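Local coordinates for protein acetate CoA-transferase subunit beta (Escherichia coli DH5[alpha], PDB 5DBN) that transfers coenzyme A from acetyl-CoA to acetoacetate and other short-chain fatty acids through a covalent enzyme-CoA intermediate during short-chain fatty acid degradation, at residues I7-A12 with A32-E37; Q13-G18 with I39-Q44; L50-V55 with Q68-L73; C96-L101 with D127-S132; V135-E140 with H162-L167. All blocks are in the same frame, centred on the assembly; numbering follows the deposited sequence.

Interaction 1. Residues I7-A12 with A32-E37; sequences IARRVA and ANYLPE
A8 O accepts the backbone bond from A12 N (2.9 Å), and the two alanines joined in this way both turn CB toward Y34. They sit one turn apart on helix 3-12, so their methyl groups form a small apolar patch. The Y34 side chain lies against this patch. A8 CB meets the ring at Y34 CD2 (4.0 Å) and lies only slightly farther from CE2. The nearer part of the side chain rests on the next turn, with Y34 CB 3.8 Å from A12 CB. Y34 CG is anti to the carbonyl carbon (chi1 -64°), which places the start of the ring beside the backbone N. The ring meets R9 CA and A8 CB obliquely. R9 takes part through its backbone and CB, with R9 CA 3.9 Å from Y34 CB. Its guanidinium leads away on a fully extended chain.

A12 carries much of the helix side. Its CB touches the backbone of the loop at Y34 O (3.2 Å), and its carbonyl oxygen faces the proline ring, A12 O to P36 CD 3.7 Å. L35 adds a looser touch through CD2. No hydrogen bond crosses between the segments, so the contact is held by packing alone. It is partly buried, with Y34, L35 and P36 still partly open to solvent.

I7 and V11 leave the same helix in another direction and pack on strands 135-138 and 166-168. R10 forms salt bridges with E185 and E14. The N-terminal helix thus lies between the central sheet and a connecting loop, as a helix of the outer layer does in a Rossmann-like alpha/beta fold.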
# COMPACT_ATOMS: atom_id res chain seq x y z
N ILE B 7 4.79 37.70 -2.98
CA ILE B 7 4.09 36.51 -3.45
C ILE B 7 3.91 35.52 -2.30
O ILE B 7 2.80 35.07 -2.02
CB ILE B 7 4.85 35.83 -4.61
CG1 ILE B 7 4.89 36.76 -5.82
CG2 ILE B 7 4.19 34.50 -4.99
CD1 ILE B 7 5.86 36.33 -6.90
N ALA B 8 5.02 35.17 -1.65
CA ALA B 8 4.99 34.23 -0.53
C ALA B 8 4.06 34.72 0.57
O ALA B 8 3.30 33.95 1.16
CB ALA B 8 6.39 34.04 0.03
N ARG B 9 4.12 36.02 0.84
CA ARG B 9 3.27 36.64 1.85
C ARG B 9 1.79 36.48 1.50
O ARG B 9 0.98 36.11 2.35
CB ARG B 9 3.63 38.12 2.00
CG ARG B 9 2.82 38.88 3.04
CD ARG B 9 3.36 40.30 3.19
NE ARG B 9 2.61 41.09 4.16
CZ ARG B 9 2.93 42.33 4.53
NH1 ARG B 9 3.99 42.93 4.00
NH2 ARG B 9 2.19 42.97 5.42
N ARG B 10 1.44 36.74 0.25
CA ARG B 10 0.06 36.61 -0.19
C ARG B 10 -0.43 35.16 -0.13
O ARG B 10 -1.54 34.90 0.32
CB ARG B 10 -0.11 37.16 -1.61
CG ARG B 10 -1.52 36.99 -2.18
CD ARG B 10 -2.59 37.62 -1.29
NE ARG B 10 -3.94 37.27 -1.70
CZ ARG B 10 -4.59 36.18 -1.29
NH1 ARG B 10 -4.01 35.32 -0.46
NH2 ARG B 10 -5.82 35.94 -1.72
N VAL B 11 0.40 34.22 -0.58
CA VAL B 11 0.05 32.81 -0.53
C VAL B 11 -0.16 32.35 0.91
O VAL B 11 -1.07 31.57 1.20
CB VAL B 11 1.13 31.93 -1.20
CG1 VAL B 11 0.86 30.45 -0.97
CG2 VAL B 11 1.21 32.22 -2.70
N ALA B 12 0.69 32.84 1.81
CA ALA B 12 0.58 32.49 3.22
C ALA B 12 -0.78 32.88 3.79
O ALA B 12 -1.33 32.18 4.64
CB ALA B 12 1.70 33.17 4.01
N ALA B 32 6.35 29.57 4.40
CA ALA B 32 6.38 29.17 5.80
C ALA B 32 6.83 30.31 6.70
O ALA B 32 6.62 30.28 7.91
CB ALA B 32 7.28 27.96 5.98
N ASN B 33 7.45 31.33 6.10
CA ASN B 33 8.02 32.43 6.86
C ASN B 33 7.09 33.63 6.96
O ASN B 33 7.49 34.70 7.44
CB ASN B 33 9.34 32.89 6.21
CG ASN B 33 10.34 31.76 6.08
OD1 ASN B 33 10.30 30.78 6.82
ND2 ASN B 33 11.26 31.90 5.13
N TYR B 34 5.84 33.47 6.51
CA TYR B 34 4.88 34.57 6.49
C TYR B 34 3.49 34.13 6.95
O TYR B 34 2.49 34.78 6.61
CB TYR B 34 4.80 35.18 5.09
CG TYR B 34 6.09 35.83 4.65
CD1 TYR B 34 6.43 37.11 5.06
CD2 TYR B 34 6.98 35.16 3.81
CE1 TYR B 34 7.60 37.71 4.66
CE2 TYR B 34 8.16 35.75 3.40
CZ TYR B 34 8.46 37.02 3.83
OH TYR B 34 9.64 37.61 3.42
N LEU B 35 3.41 33.05 7.71
CA LEU B 35 2.12 32.59 8.23
C LEU B 35 1.55 33.61 9.21
O LEU B 35 2.22 33.98 10.17
CB LEU B 35 2.27 31.23 8.91
CG LEU B 35 2.78 30.09 8.01
CD1 LEU B 35 3.07 28.85 8.84
CD2 LEU B 35 1.77 29.78 6.92
N PRO B 36 0.31 34.08 8.97
CA PRO B 36 -0.29 35.02 9.91
C PRO B 36 -0.48 34.42 11.31
O PRO B 36 -0.45 33.20 11.46
CB PRO B 36 -1.65 35.33 9.28
CG PRO B 36 -1.49 35.02 7.84
CD PRO B 36 -0.53 33.87 7.78
N GLU B 37 -0.69 35.28 12.30
CA GLU B 37 -0.90 34.84 13.67
C GLU B 37 -2.19 34.05 13.80
O GLU B 37 -3.22 34.44 13.25
CB GLU B 37 -0.92 36.04 14.62
CG GLU B 37 0.37 36.87 14.62
CD GLU B 37 1.57 36.13 15.17
OE1 GLU B 37 2.70 36.63 15.01
OE2 GLU B 37 1.39 35.04 15.77

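Interaction 2. Residues Q13-G18 with I39-Q44; sequences QELRDG and IHITLQ
D17 and G18 run beside I39 to I41, with CA atoms 4.5 Å apart at D17 and I39, and the backbones meet as irregular chain just before each enters a strand. Two hydrogen bonds join them. G18 N donates to H40 O (2.7 Å), nearly along the C=O axis. H40 N donates to D17 OD1 (2.8 Å, N-H...O angle 154°). That bond reaches the carboxylate on its anti side, 18° out of its plane. D17 CG is anti to the backbone N (chi1 -175°), which sets CG where OD1 can reach H40. The same OD1 lies at the edge of the H40 ring, near its plane, 3.6 Å from H40 CD2. Any effect of the D17 charge on H40 would probably be modest, as OD1 is 4.9 Å from H40 NE2.

Apolar side chains pack beside these bonds. L15 CD1 touches I41 CD1 (4.1 Å), and the two side chains cross obliquely. I39 brings CG2 to L15 O (4.0 Å), and I41 CG2 lies near R16 O. A water bound to T42 OG1 also reaches G18 O, weakly.

E14 makes salt bridges with K134 and R175. L35 covers both L15 and I41. Residues 13-18 lead toward strand 20-23, and 39-44 includes the start of strand 42-45. The two strands run parallel as neighbours at one edge of the large sheet.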
# COMPACT_ATOMS: atom_id res chain seq x y z
N GLN B 13 -1.31 34.01 3.33
CA GLN B 13 -2.62 34.48 3.78
C GLN B 13 -3.76 33.62 3.23
O GLN B 13 -4.89 33.71 3.71
CB GLN B 13 -2.82 35.94 3.37
CG GLN B 13 -1.93 36.92 4.14
CD GLN B 13 -2.04 38.35 3.64
OE1 GLN B 13 -2.62 38.61 2.58
NE2 GLN B 13 -1.48 39.28 4.39
N GLU B 14 -3.47 32.78 2.24
CA GLU B 14 -4.49 31.93 1.64
C GLU B 14 -4.74 30.68 2.47
O GLU B 14 -5.84 30.14 2.47
CB GLU B 14 -4.08 31.52 0.22
CG GLU B 14 -5.16 30.80 -0.56
CD GLU B 14 -6.34 31.69 -0.91
OE1 GLU B 14 -6.21 32.93 -0.81
OE2 GLU B 14 -7.40 31.14 -1.28
N LEU B 15 -3.71 30.24 3.18
CA LEU B 15 -3.79 29.01 3.95
C LEU B 15 -4.69 29.17 5.17
O LEU B 15 -4.71 30.23 5.80
CB LEU B 15 -2.39 28.58 4.40
CG LEU B 15 -1.34 28.45 3.30
CD1 LEU B 15 0.01 28.07 3.88
CD2 LEU B 15 -1.78 27.44 2.25
N ARG B 16 -5.44 28.12 5.49
CA ARG B 16 -6.32 28.11 6.66
C ARG B 16 -5.71 27.33 7.82
O ARG B 16 -4.90 26.43 7.62
CB ARG B 16 -7.69 27.54 6.31
CG ARG B 16 -8.56 28.46 5.45
CD ARG B 16 -9.93 27.84 5.18
NE ARG B 16 -10.82 28.73 4.44
CZ ARG B 16 -10.82 28.90 3.12
NH1 ARG B 16 -9.97 28.23 2.35
NH2 ARG B 16 -11.68 29.74 2.57
N ASP B 17 -6.12 27.71 9.03
CA ASP B 17 -5.64 27.09 10.25
C ASP B 17 -5.94 25.60 10.27
O ASP B 17 -7.09 25.18 10.11
CB ASP B 17 -6.28 27.78 11.47
CG ASP B 17 -5.73 27.27 12.79
OD1 ASP B 17 -4.51 27.05 12.90
OD2 ASP B 17 -6.54 27.10 13.73
N GLY B 18 -4.89 24.79 10.44
CA GLY B 18 -5.03 23.35 10.52
C GLY B 18 -4.81 22.62 9.21
O GLY B 18 -4.91 21.39 9.15
N ILE B 39 -2.61 31.12 12.61
CA ILE B 39 -2.60 30.13 11.54
C ILE B 39 -1.50 29.10 11.78
O ILE B 39 -0.31 29.41 11.74
CB ILE B 39 -2.37 30.79 10.16
CG1 ILE B 39 -3.39 31.91 9.92
CG2 ILE B 39 -2.44 29.75 9.04
CD1 ILE B 39 -4.84 31.45 9.92
N HIS B 40 -1.92 27.86 12.04
CA HIS B 40 -1.00 26.76 12.27
C HIS B 40 -1.23 25.66 11.24
O HIS B 40 -2.34 25.15 11.11
CB HIS B 40 -1.16 26.20 13.68
CG HIS B 40 -1.09 27.25 14.75
ND1 HIS B 40 0.10 27.70 15.27
CD2 HIS B 40 -2.06 27.93 15.39
CE1 HIS B 40 -0.14 28.62 16.19
NE2 HIS B 40 -1.45 28.78 16.28
N ILE B 41 -0.17 25.31 10.52
CA ILE B 41 -0.25 24.28 9.49
C ILE B 41 0.71 23.14 9.80
O ILE B 41 1.60 23.27 10.64
CB ILE B 41 0.08 24.85 8.10
CG1 ILE B 41 1.49 25.43 8.07
CG2 ILE B 41 -0.95 25.91 7.71
CD1 ILE B 41 1.96 25.85 6.70
N THR B 42 0.52 22.02 9.10
CA THR B 42 1.42 20.89 9.19
C THR B 42 2.03 20.67 7.81
O THR B 42 1.31 20.44 6.84
CB THR B 42 0.70 19.62 9.66
OG1 THR B 42 -0.02 19.91 10.87
CG2 THR B 42 1.68 18.49 9.91
N LEU B 43 3.35 20.74 7.73
CA LEU B 43 4.05 20.58 6.46
C LEU B 43 4.38 19.12 6.18
O LEU B 43 4.91 18.41 7.03
CB LEU B 43 5.33 21.42 6.46
CG LEU B 43 5.11 22.94 6.46
CD1 LEU B 43 6.44 23.65 6.63
CD2 LEU B 43 4.45 23.39 5.17
N GLN B 44 4.06 18.70 4.96
CA GLN B 44 4.32 17.34 4.51
C GLN B 44 5.54 17.33 3.60
O GLN B 44 5.67 18.17 2.71
CB GLN B 44 3.08 16.78 3.78
CG GLN B 44 3.08 15.27 3.57
CD GLN B 44 3.74 14.84 2.27
OE1 GLN B 44 4.29 15.65 1.53
NE2 GLN B 44 3.69 13.54 1.99
O HOH W 1 -2.78 20.71 10.98

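Interaction 3. Residues L50-V55 with Q68-L73; sequences LGLGPV and QPCGVL
G53 and G71 form an antiparallel hydrogen-bonded pair, with G53 N to G71 O and G71 N to G53 O both 3.0 Å. In each bond the donor stands above the acceptor's carbonyl plane, by 56° at G71 O. L73 N adds a third bond to G51 O (3.0 Å), this one in the carbonyl plane. L52 and V72 lie between as a non-hydrogen-bonded pair, and their side chains diverge. P54 O receives a CA-H...O contact from G71 CA (3.3 Å), where the glycine has no side chain in the way.

Side chains add contacts around this backbone. L52 CG is anti to the backbone N (chi1 176°), and L52 CD1 reaches C70 SG (3.3 Å). V55 lays CG2 against C70 CA (3.6 Å) and near P69 O.

Farther out, F49 and L62 pack on C70. The backbone N-H groups of G51 and L52 tie this strand to L43 of strand 42-45. The side chain of L52 lies about 7 Å from that of E46, the predicted active-site residue. The two short strands make an antiparallel beta ribbon, closed by a long irregular loop, beside the probable active site of this CoA-transferase.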
# COMPACT_ATOMS: atom_id res chain seq x y z
N LEU B 50 5.38 13.79 8.01
CA LEU B 50 4.55 14.95 8.33
C LEU B 50 5.10 15.67 9.54
O LEU B 50 5.62 15.03 10.46
CB LEU B 50 3.10 14.52 8.58
CG LEU B 50 2.26 14.19 7.35
CD1 LEU B 50 1.05 13.37 7.73
CD2 LEU B 50 1.84 15.47 6.65
N GLY B 51 4.98 16.99 9.55
CA GLY B 51 5.47 17.81 10.64
C GLY B 51 6.85 18.37 10.34
O GLY B 51 7.68 18.49 11.24
N LEU B 52 7.08 18.73 9.08
CA LEU B 52 8.35 19.31 8.67
C LEU B 52 8.57 20.66 9.32
O LEU B 52 7.62 21.43 9.51
CB LEU B 52 8.41 19.45 7.14
CG LEU B 52 9.65 20.14 6.56
CD1 LEU B 52 10.90 19.33 6.83
CD2 LEU B 52 9.47 20.37 5.07
N GLY B 53 9.82 20.95 9.67
CA GLY B 53 10.15 22.21 10.29
C GLY B 53 11.60 22.60 10.07
O GLY B 53 12.34 21.87 9.41
N PRO B 54 12.01 23.75 10.61
CA PRO B 54 13.40 24.22 10.48
C PRO B 54 14.38 23.31 11.19
O PRO B 54 13.99 22.53 12.06
CB PRO B 54 13.37 25.61 11.13
CG PRO B 54 11.94 25.99 11.22
CD PRO B 54 11.18 24.71 11.36
N VAL B 55 15.66 23.43 10.84
CA VAL B 55 16.70 22.67 11.51
C VAL B 55 16.83 23.11 12.97
O VAL B 55 16.81 24.30 13.27
CB VAL B 55 18.07 22.84 10.82
CG1 VAL B 55 19.14 21.99 11.51
CG2 VAL B 55 17.98 22.48 9.35
N GLN B 68 18.29 18.56 1.41
CA GLN B 68 19.00 19.43 2.34
C GLN B 68 18.54 19.17 3.77
O GLN B 68 17.38 18.83 3.99
CB GLN B 68 18.79 20.91 1.97
CG GLN B 68 19.29 21.28 0.58
CD GLN B 68 20.77 21.02 0.40
OE1 GLN B 68 21.54 21.05 1.37
NE2 GLN B 68 21.18 20.76 -0.83
N PRO B 69 19.45 19.33 4.74
CA PRO B 69 19.10 19.04 6.14
C PRO B 69 17.97 19.92 6.66
O PRO B 69 17.98 21.13 6.45
CB PRO B 69 20.41 19.32 6.89
CG PRO B 69 21.20 20.21 6.00
CD PRO B 69 20.84 19.81 4.61
N CYS B 70 17.00 19.30 7.32
CA CYS B 70 15.87 20.01 7.89
C CYS B 70 15.63 19.53 9.32
O CYS B 70 16.51 18.91 9.93
CB CYS B 70 14.61 19.80 7.05
SG CYS B 70 13.96 18.11 7.09
N GLY B 71 14.45 19.82 9.85
CA GLY B 71 14.07 19.38 11.17
C GLY B 71 12.61 18.97 11.21
O GLY B 71 11.96 18.90 10.17
N VAL B 72 12.12 18.70 12.41
CA VAL B 72 10.72 18.34 12.61
C VAL B 72 10.17 19.02 13.87
O VAL B 72 10.93 19.45 14.73
CB VAL B 72 10.53 16.82 12.75
CG1 VAL B 72 10.78 16.12 11.42
CG2 VAL B 72 11.44 16.26 13.84
N LEU B 73 8.85 19.11 13.94
CA LEU B 73 8.17 19.67 15.11
C LEU B 73 7.60 18.53 15.95
O LEU B 73 7.55 17.39 15.49
CB LEU B 73 7.07 20.64 14.68
CG LEU B 73 7.54 21.83 13.83
CD1 LEU B 73 6.35 22.66 13.37
CD2 LEU B 73 8.52 22.69 14.61
O HOH W 2 11.99 22.37 13.57

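Interaction 4. Residues C96-L101 with D127-S132; sequences CVLGGL and DLVTGS
C96 holds SG between its own backbone N and carbonyl carbon (chi1 68°), while S132 holds OG anti to its carbonyl carbon, beside the backbone N (chi1 -65°), and these groups meet. They belong to a beta-alpha-beta crossover of the Rossmann-like fold: strand 95-98, after an insertion, leads through helix 125-131 to its parallel neighbour, strand 135-138. The strand and helix segments run at 133° to each other, with axes 9.2 Å apart at closest approach.

L98, L128 and V129 pack in the layer between, with C96 CB beside L128. L98 divides its two methyl groups. CD1 meets V129 CG1 (3.4 Å), and these side chains cross at about a right angle. CD2 meets L128 CD1 (4.2 Å). The other branch of L128, CD2, lies 4.2 Å from C96 CB. All five touching residues are buried.

Helix 81-89 packs on L128, whose side chain is about 4 Å from that of E46, the predicted active-site residue. D127 turns to another chain and hydrogen-bonds to it through both carboxylate oxygens.

The sulfur of C96 lies 3.2 Å from S132 OG. This hydroxyl donates to L128 O (2.7 Å), which S132 N also reaches (3.0 Å) from the opposite face of the carbonyl plane.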
# COMPACT_ATOMS: atom_id res chain seq x y z
N CYS B 96 -1.20 22.52 -1.89
CA CYS B 96 0.20 22.49 -2.31
C CYS B 96 0.54 23.81 -2.97
O CYS B 96 -0.25 24.36 -3.74
CB CYS B 96 0.49 21.32 -3.25
SG CYS B 96 -0.29 21.45 -4.88
N VAL B 97 1.71 24.33 -2.63
CA VAL B 97 2.23 25.55 -3.24
C VAL B 97 3.47 25.19 -4.04
O VAL B 97 4.47 24.74 -3.48
CB VAL B 97 2.57 26.62 -2.18
CG1 VAL B 97 2.95 27.93 -2.86
CG2 VAL B 97 1.40 26.84 -1.23
N LEU B 98 3.39 25.36 -5.36
CA LEU B 98 4.49 25.02 -6.25
C LEU B 98 4.90 26.20 -7.12
O LEU B 98 4.11 27.11 -7.36
CB LEU B 98 4.11 23.84 -7.14
CG LEU B 98 3.75 22.53 -6.45
CD1 LEU B 98 3.40 21.48 -7.49
CD2 LEU B 98 4.88 22.04 -5.55
N GLY B 99 6.14 26.17 -7.58
CA GLY B 99 6.62 27.16 -8.53
C GLY B 99 6.05 26.86 -9.90
O GLY B 99 5.32 25.89 -10.08
N GLY B 100 6.38 27.70 -10.87
CA GLY B 100 5.87 27.52 -12.22
C GLY B 100 6.75 28.14 -13.29
O GLY B 100 7.38 29.18 -13.07
N LEU B 101 6.79 27.48 -14.44
CA LEU B 101 7.43 28.03 -15.62
C LEU B 101 6.36 28.67 -16.49
O LEU B 101 6.55 29.74 -17.05
CB LEU B 101 8.18 26.95 -16.41
CG LEU B 101 9.30 26.22 -15.67
CD1 LEU B 101 9.64 24.92 -16.38
CD2 LEU B 101 10.53 27.12 -15.57
N ASP B 127 2.08 14.25 -9.19
CA ASP B 127 1.18 13.72 -8.17
C ASP B 127 0.61 14.83 -7.29
O ASP B 127 -0.58 14.83 -6.98
CB ASP B 127 1.90 12.69 -7.28
CG ASP B 127 2.33 11.46 -8.05
OD1 ASP B 127 1.48 10.58 -8.30
OD2 ASP B 127 3.52 11.38 -8.41
N LEU B 128 1.46 15.77 -6.91
CA LEU B 128 1.05 16.88 -6.06
C LEU B 128 -0.05 17.73 -6.69
O LEU B 128 -1.03 18.08 -6.02
CB LEU B 128 2.26 17.76 -5.71
CG LEU B 128 3.11 17.32 -4.52
CD1 LEU B 128 4.46 18.03 -4.50
CD2 LEU B 128 2.37 17.57 -3.21
N VAL B 129 0.09 18.08 -7.97
CA VAL B 129 -0.90 18.94 -8.61
C VAL B 129 -2.20 18.22 -9.00
O VAL B 129 -3.24 18.87 -9.09
CB VAL B 129 -0.31 19.65 -9.86
CG1 VAL B 129 0.86 20.54 -9.47
CG2 VAL B 129 0.11 18.66 -10.92
N THR B 130 -2.18 16.91 -9.25
CA THR B 130 -3.44 16.18 -9.49
C THR B 130 -4.13 15.83 -8.18
O THR B 130 -5.36 15.71 -8.13
CB THR B 130 -3.30 14.85 -10.30
OG1 THR B 130 -3.78 13.76 -9.51
CG2 THR B 130 -1.90 14.55 -10.71
N GLY B 131 -3.35 15.64 -7.12
CA GLY B 131 -3.89 15.13 -5.87
C GLY B 131 -4.31 16.17 -4.84
O GLY B 131 -5.28 15.96 -4.11
N SER B 132 -3.58 17.28 -4.77
CA SER B 132 -3.85 18.30 -3.76
C SER B 132 -5.23 18.91 -3.94
O SER B 132 -5.68 19.14 -5.06
CB SER B 132 -2.78 19.39 -3.80
OG SER B 132 -1.51 18.88 -3.44

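Interaction 5. Residues V135-E140 with H162-L167; sequences VIIAME and HAVHML
Two parallel strands of the central sheet meet here, V135 to A138 with M166 and L167, and the chain just before M166 departs from regular strand geometry. I137 N donates to M166 O (2.8 Å) in a nearly straight bond of 174°. Two residues earlier, V135 O takes two donors, H165 N (3.1 Å) and M166 N (3.2 Å). H165 has a psi of -38°, far from an extended strand, so its N-H and the next one point to the same oxygen. H165 N lies in the carbonyl plane, on a lone pair. The H165 side chain then turns back to the strand: V135 N donates to ND1 (3.1 Å), approaching the ring in its plane. ND1 is therefore the acceptor. A163 O lies over one face of this ring, toward the rim. V135 is thus gripped at both N and O.

Apolar side chains cover the two faces. I137 sends CG1 to V164 CG1 (3.7 Å), its side chain crossing that of V164 at about a right angle. Its other branch, CG2, meets L167 CD1 (3.7 Å). M139 is bent at its end, and its CE also touches L167 CD1 (4.1 Å). I136 and M166 share the other face.

On that face helix 3-12 packs, with V11 on I136 and R10 on M166. Strand 150-151 touches M139 and L167. Strand 95-98 flanks 135-138 in the sheet, and strand 172-177 flanks 166-168.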
# COMPACT_ATOMS: atom_id res chain seq x y z
N VAL B 135 -4.40 23.69 -5.55
CA VAL B 135 -3.12 23.85 -6.23
C VAL B 135 -2.82 25.33 -6.38
O VAL B 135 -3.44 26.02 -7.18
CB VAL B 135 -3.13 23.16 -7.61
CG1 VAL B 135 -1.78 23.33 -8.31
CG2 VAL B 135 -3.48 21.69 -7.47
N ILE B 136 -1.86 25.81 -5.59
CA ILE B 136 -1.46 27.20 -5.63
C ILE B 136 -0.12 27.31 -6.35
O ILE B 136 0.84 26.64 -5.98
CB ILE B 136 -1.34 27.82 -4.23
CG1 ILE B 136 -2.67 27.66 -3.48
CG2 ILE B 136 -0.94 29.29 -4.32
CD1 ILE B 136 -2.62 28.11 -2.03
N ILE B 137 -0.08 28.14 -7.38
CA ILE B 137 1.15 28.40 -8.11
C ILE B 137 1.71 29.76 -7.72
O ILE B 137 1.05 30.78 -7.87
CB ILE B 137 0.92 28.34 -9.64
CG1 ILE B 137 0.33 26.98 -10.03
CG2 ILE B 137 2.23 28.59 -10.39
CD1 ILE B 137 1.18 25.78 -9.65
N ALA B 138 2.94 29.74 -7.21
CA ALA B 138 3.64 30.95 -6.79
C ALA B 138 4.73 31.22 -7.82
O ALA B 138 5.69 30.45 -7.94
CB ALA B 138 4.22 30.79 -5.41
N MET B 139 4.58 32.31 -8.56
CA MET B 139 5.43 32.55 -9.71
C MET B 139 5.60 34.04 -10.02
O MET B 139 4.70 34.83 -9.78
CB MET B 139 4.77 31.85 -10.90
CG MET B 139 5.63 31.60 -12.10
SD MET B 139 4.65 30.80 -13.39
CE MET B 139 3.57 32.13 -13.90
N GLU B 140 6.76 34.41 -10.57
CA GLU B 140 6.93 35.77 -11.08
C GLU B 140 6.07 35.89 -12.33
O GLU B 140 5.84 34.90 -13.02
CB GLU B 140 8.40 36.09 -11.37
CG GLU B 140 9.27 36.11 -10.12
CD GLU B 140 10.72 36.46 -10.43
OE1 GLU B 140 11.03 36.77 -11.60
OE2 GLU B 140 11.55 36.42 -9.49
N HIS B 162 -5.34 21.14 -16.57
CA HIS B 162 -6.53 21.58 -15.84
C HIS B 162 -6.43 21.35 -14.33
O HIS B 162 -7.39 20.91 -13.71
CB HIS B 162 -7.76 20.85 -16.38
CG HIS B 162 -7.79 20.74 -17.88
ND1 HIS B 162 -7.89 21.84 -18.70
CD2 HIS B 162 -7.74 19.66 -18.69
CE1 HIS B 162 -7.90 21.44 -19.96
NE2 HIS B 162 -7.81 20.12 -19.98
N ALA B 163 -5.27 21.67 -13.76
CA ALA B 163 -4.99 21.34 -12.36
C ALA B 163 -4.87 22.57 -11.45
O ALA B 163 -5.07 22.46 -10.24
CB ALA B 163 -3.71 20.52 -12.28
N VAL B 164 -4.55 23.72 -12.01
CA VAL B 164 -4.30 24.92 -11.21
C VAL B 164 -5.59 25.59 -10.73
O VAL B 164 -6.52 25.81 -11.51
CB VAL B 164 -3.47 25.96 -12.01
CG1 VAL B 164 -3.17 27.19 -11.15
CG2 VAL B 164 -2.18 25.34 -12.50
N HIS B 165 -5.63 25.91 -9.44
CA HIS B 165 -6.77 26.61 -8.84
C HIS B 165 -6.48 28.09 -8.62
O HIS B 165 -7.36 28.93 -8.79
CB HIS B 165 -7.16 25.96 -7.51
CG HIS B 165 -7.70 24.57 -7.63
ND1 HIS B 165 -7.01 23.46 -7.19
CD2 HIS B 165 -8.86 24.11 -8.15
CE1 HIS B 165 -7.72 22.38 -7.43
NE2 HIS B 165 -8.84 22.74 -8.02
N MET B 166 -5.25 28.39 -8.23
CA MET B 166 -4.86 29.74 -7.86
C MET B 166 -3.46 30.07 -8.38
O MET B 166 -2.52 29.29 -8.18
CB MET B 166 -4.91 29.91 -6.34
CG MET B 166 -4.68 31.33 -5.84
SD MET B 166 -4.73 31.42 -4.04
CE MET B 166 -4.59 33.19 -3.77
N LEU B 167 -3.34 31.21 -9.05
CA LEU B 167 -2.05 31.69 -9.54
C LEU B 167 -1.72 33.03 -8.88
O LEU B 167 -2.48 33.99 -9.02
CB LEU B 167 -2.06 31.83 -11.06
CG LEU B 167 -0.82 32.46 -11.68
CD1 LEU B 167 0.42 31.64 -11.36
CD2 LEU B 167 -0.99 32.61 -13.18

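How the interactions relate
Interactions 4 and 5 are buried near the centre of the chain. They share a sheet in which strands 95-98 and 135-138 are neighbours, joined by C96 O to I136 N (2.9 Å). Interaction 4 packs helix 125-131 on strand 95-98 through side chains, while interaction 5 joins strands by backbone bonds, one bond to the H165 ring and apolar packing. Interactions 1 and 2 lie farther out and touch each other. The first has no hydrogen bond across it; the second, a surface contact, has two. Helix 3-12 links interaction 1 to interaction 5 through I7 and V11. Interaction 3 is a separate ribbon, about 25 Å from interaction 5 between centres, and adjoins interaction 2 at strand 42-45.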